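Local structure of RNase III inhibitor (Mycobacterium tuberculosis, 5M3I) at residues 22-28 / 118-124. The protein belongs to the macro domain family, a compact alpha/beta fold in which a mixed central sheet is packed between helices. Sequence-based numbering, arbitrary orientation.
Sequences ADTEALV and IASVAVP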
ATOM      1  N   ALA A  22      -6.450   6.565   9.220  1.00 61.53           N
ATOM      2  CA  ALA A  22      -6.014   7.759   8.516  1.00 61.32           C
ATOM      3  C   ALA A  22      -7.206   8.402   7.824  1.00 62.65           C
ATOM      4  O   ALA A  22      -8.095   7.716   7.308  1.00 56.76           O
ATOM      5  CB  ALA A  22      -4.932   7.428   7.520  1.00 58.89           C
ATOM      6  N   ASP A  23      -7.208   9.724   7.823  1.00 65.30           N
ATOM      7  CA  ASP A  23      -8.270  10.490   7.194  1.00 73.35           C
ATOM      8  C   ASP A  23      -7.838  10.836   5.766  1.00 69.59           C
ATOM      9  O   ASP A  23      -7.608  12.005   5.436  1.00 71.21           O
ATOM     10  CB  ASP A  23      -8.547  11.763   8.022  1.00 80.71           C
ATOM     11  CG  ASP A  23      -9.712  12.582   7.479  1.00 89.38           C
ATOM     12  OD1 ASP A  23     -10.705  11.987   6.981  1.00 97.74           O
ATOM     13  OD2 ASP A  23      -9.623  13.826   7.542  1.00 95.26           O
ATOM     14  N   THR A  24      -7.691   9.800   4.948  1.00 63.25           N
ATOM     15  CA  THR A  24      -7.237   9.968   3.578  1.00 59.09           C
ATOM     16  C   THR A  24      -8.196   9.279   2.625  1.00 57.38           C
ATOM     17  O   THR A  24      -9.027   8.449   2.995  1.00 57.55           O
ATOM     18  CB  THR A  24      -5.793   9.433   3.357  1.00 56.36           C
ATOM     19  OG1 THR A  24      -5.722   8.055   3.724  1.00 56.88           O
ATOM     20  CG2 THR A  24      -4.792  10.224   4.172  1.00 55.53           C
ATOM     21  N   GLU A  25      -8.072   9.649   1.380  1.00 56.33           N
ATOM     22  CA  GLU A  25      -8.924   9.116   0.326  1.00 58.45           C
ATOM     23  C   GLU A  25      -8.532   7.681  -0.046  1.00 55.94           C
ATOM     24  O   GLU A  25      -9.393   6.883  -0.405  1.00 56.37           O
ATOM     25  CB  GLU A  25      -8.783  10.054  -0.860  1.00 64.51           C
ATOM     26  CG  GLU A  25      -9.795   9.855  -1.941  1.00 75.83           C
ATOM     27  CD  GLU A  25      -9.750  10.968  -2.991  1.00 80.32           C
ATOM     28  OE1 GLU A  25      -9.984  10.654  -4.184  1.00 80.43           O
ATOM     29  OE2 GLU A  25      -9.490  12.129  -2.613  1.00 81.67           O
ATOM     30  N   ALA A  26      -7.228   7.361   0.047  1.00 51.10           N
ATOM     31  CA  ALA A  26      -6.731   6.002  -0.182  1.00 51.12           C
ATOM     32  C   ALA A  26      -5.862   5.520   0.977  1.00 48.88           C
ATOM     33  O   ALA A  26      -5.211   6.312   1.658  1.00 47.95           O
ATOM     34  CB  ALA A  26      -5.939   5.931  -1.474  1.00 51.65           C
ATOM     35  N   LEU A  27      -5.882   4.211   1.191  1.00 48.13           N
ATOM     36  CA  LEU A  27      -4.942   3.567   2.104  1.00 46.67           C
ATOM     37  C   LEU A  27      -4.145   2.568   1.322  1.00 46.60           C
ATOM     38  O   LEU A  27      -4.720   1.845   0.513  1.00 48.01           O
ATOM     39  CB  LEU A  27      -5.695   2.837   3.200  1.00 49.38           C
ATOM     40  CG  LEU A  27      -6.714   3.629   4.005  1.00 50.94           C
ATOM     41  CD1 LEU A  27      -7.400   2.687   4.981  1.00 55.33           C
ATOM     42  CD2 LEU A  27      -6.034   4.746   4.755  1.00 53.13           C
ATOM     43  N   VAL A  28      -2.836   2.506   1.567  1.00 45.80           N
ATOM     44  CA  VAL A  28      -1.989   1.456   1.017  1.00 44.22           C
ATOM     45  C   VAL A  28      -1.767   0.285   1.999  1.00 45.92           C
ATOM     46  O   VAL A  28      -1.479   0.467   3.181  1.00 47.99           O
ATOM     47  CB  VAL A  28      -0.646   2.002   0.593  1.00 43.67           C
ATOM     48  CG1 VAL A  28       0.228   0.887   0.024  1.00 44.08           C
ATOM     49  CG2 VAL A  28      -0.818   3.125  -0.414  1.00 42.47           C
ATOM     50  N   ILE A 118      -6.606  10.574  -7.028  1.00 60.67           N
ATOM     51  CA  ILE A 118      -6.600  10.483  -5.578  1.00 57.25           C
ATOM     52  C   ILE A 118      -5.911  11.745  -5.028  1.00 55.67           C
ATOM     53  O   ILE A 118      -4.848  12.128  -5.496  1.00 57.96           O
ATOM     54  CB  ILE A 118      -5.950   9.155  -5.138  1.00 57.18           C
ATOM     55  CG1 ILE A 118      -6.918   8.011  -5.450  1.00 59.06           C
ATOM     56  CG2 ILE A 118      -5.591   9.163  -3.654  1.00 55.82           C
ATOM     57  CD1 ILE A 118      -6.257   6.646  -5.497  1.00 57.23           C
ATOM     58  N   ALA A 119      -6.578  12.430  -4.105  1.00 55.47           N
ATOM     59  CA  ALA A 119      -6.061  13.667  -3.460  1.00 54.58           C
ATOM     60  C   ALA A 119      -5.151  13.391  -2.236  1.00 56.13           C
ATOM     61  O   ALA A 119      -4.357  14.236  -1.862  1.00 58.28           O
ATOM     62  CB  ALA A 119      -7.226  14.505  -2.994  1.00 53.87           C
ATOM     63  N   SER A 120      -5.312  12.225  -1.612  1.00 52.83           N
ATOM     64  CA  SER A 120      -4.600  11.939  -0.408  1.00 53.66           C
ATOM     65  C   SER A 120      -4.451  10.429  -0.235  1.00 51.36           C
ATOM     66  O   SER A 120      -5.379   9.679  -0.538  1.00 54.16           O
ATOM     67  CB  SER A 120      -5.302  12.594   0.809  1.00 51.10           C
ATOM     68  OG  SER A 120      -6.471  11.899   1.161  1.00 51.92           O
ATOM     69  N   VAL A 121      -3.304  10.031   0.308  1.00 48.93           N
ATOM     70  CA  VAL A 121      -3.013   8.627   0.557  1.00 48.45           C
ATOM     71  C   VAL A 121      -2.167   8.431   1.836  1.00 45.08           C
ATOM     72  O   VAL A 121      -1.350   9.281   2.188  1.00 45.19           O
ATOM     73  CB  VAL A 121      -2.361   8.036  -0.686  1.00 47.79           C
ATOM     74  CG1 VAL A 121      -1.080   8.722  -0.955  1.00 49.18           C
ATOM     75  CG2 VAL A 121      -2.126   6.557  -0.514  1.00 49.28           C
ATOM     76  N   ALA A 122      -2.420   7.332   2.534  1.00 43.66           N
ATOM     77  CA  ALA A 122      -1.649   6.936   3.725  1.00 43.93           C
ATOM     78  C   ALA A 122      -0.866   5.725   3.340  1.00 45.05           C
ATOM     79  O   ALA A 122      -1.436   4.749   2.792  1.00 43.50           O
ATOM     80  CB  ALA A 122      -2.554   6.624   4.904  1.00 44.46           C
ATOM     81  N   VAL A 123       0.418   5.740   3.680  1.00 43.36           N
ATOM     82  CA  VAL A 123       1.349   4.696   3.264  1.00 45.66           C
ATOM     83  C   VAL A 123       2.088   4.094   4.484  1.00 45.79           C
ATOM     84  O   VAL A 123       2.595   4.848   5.305  1.00 48.66           O
ATOM     85  CB  VAL A 123       2.380   5.293   2.305  1.00 48.39           C
ATOM     86  CG1 VAL A 123       3.214   4.204   1.730  1.00 50.17           C
ATOM     87  CG2 VAL A 123       1.678   6.067   1.178  1.00 51.47           C
ATOM     88  N   PRO A 124       2.131   2.761   4.607  1.00 44.59           N
ATOM     89  CA  PRO A 124       2.867   2.095   5.664  1.00 47.15           C
ATOM     90  C   PRO A 124       4.312   1.919   5.288  1.00 48.92           C
ATOM     91  O   PRO A 124       4.685   2.218   4.163  1.00 49.93           O
ATOM     92  CB  PRO A 124       2.198   0.726   5.746  1.00 46.00           C
ATOM     93  CG  PRO A 124       1.777   0.475   4.350  1.00 45.94           C
ATOM     94  CD  PRO A 124       1.376   1.799   3.790  1.00 44.23           C
TER
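The S120 hydroxyl receives the backbone N-H of E25, its OG 2.8 Å from E25 N in a fairly straight bond (158°), just where 22-28 turns into its strand. A chi1 of 74° folds OG back over the S120 backbone and presents it to E25 N, passing close to the CA and CB of T24. E25 N also makes a weak bond to S120 O, whose main donor is A26 N, 3.0 Å away. The E25 side chain, stretched out along its length, runs back along 118-124 and brings OE2 to A119 N in a weak bond of 3.3 Å.

Beyond this entry the backbones pair as parallel strands: A122 N donates to A26 O and V28 N to A122 O, the latter at 2.9 Å. A26 O is gripped twice, since T24 OG1 lies 2.8 Å from it, above the carbonyl plane and on the opposite face from A122 N. On one face A26 CB packs against I118 CG2 and V121 CG2, and V28 CG2 meets V121 CG2 at 3.7 Å; F146 of helix 135-147 packs on V121. On the other, A122 CB contacts A22 CB at 3.6 Å and L27 CD2, with F45 of helix 40-48 against L27.

Strands 26-31 and 120-123 are neighbours in the middle of the mixed macro domain sheet, and L27 continues the pairing to strand 83-88. The S120 hydroxyl, with weaker help from the E25 carboxylate, thus ties the segments together just before A26, the T24 hydroxyl gives A26 O its second donor, and the touching A22 and A122 methyls are consistent with tight packing on their face.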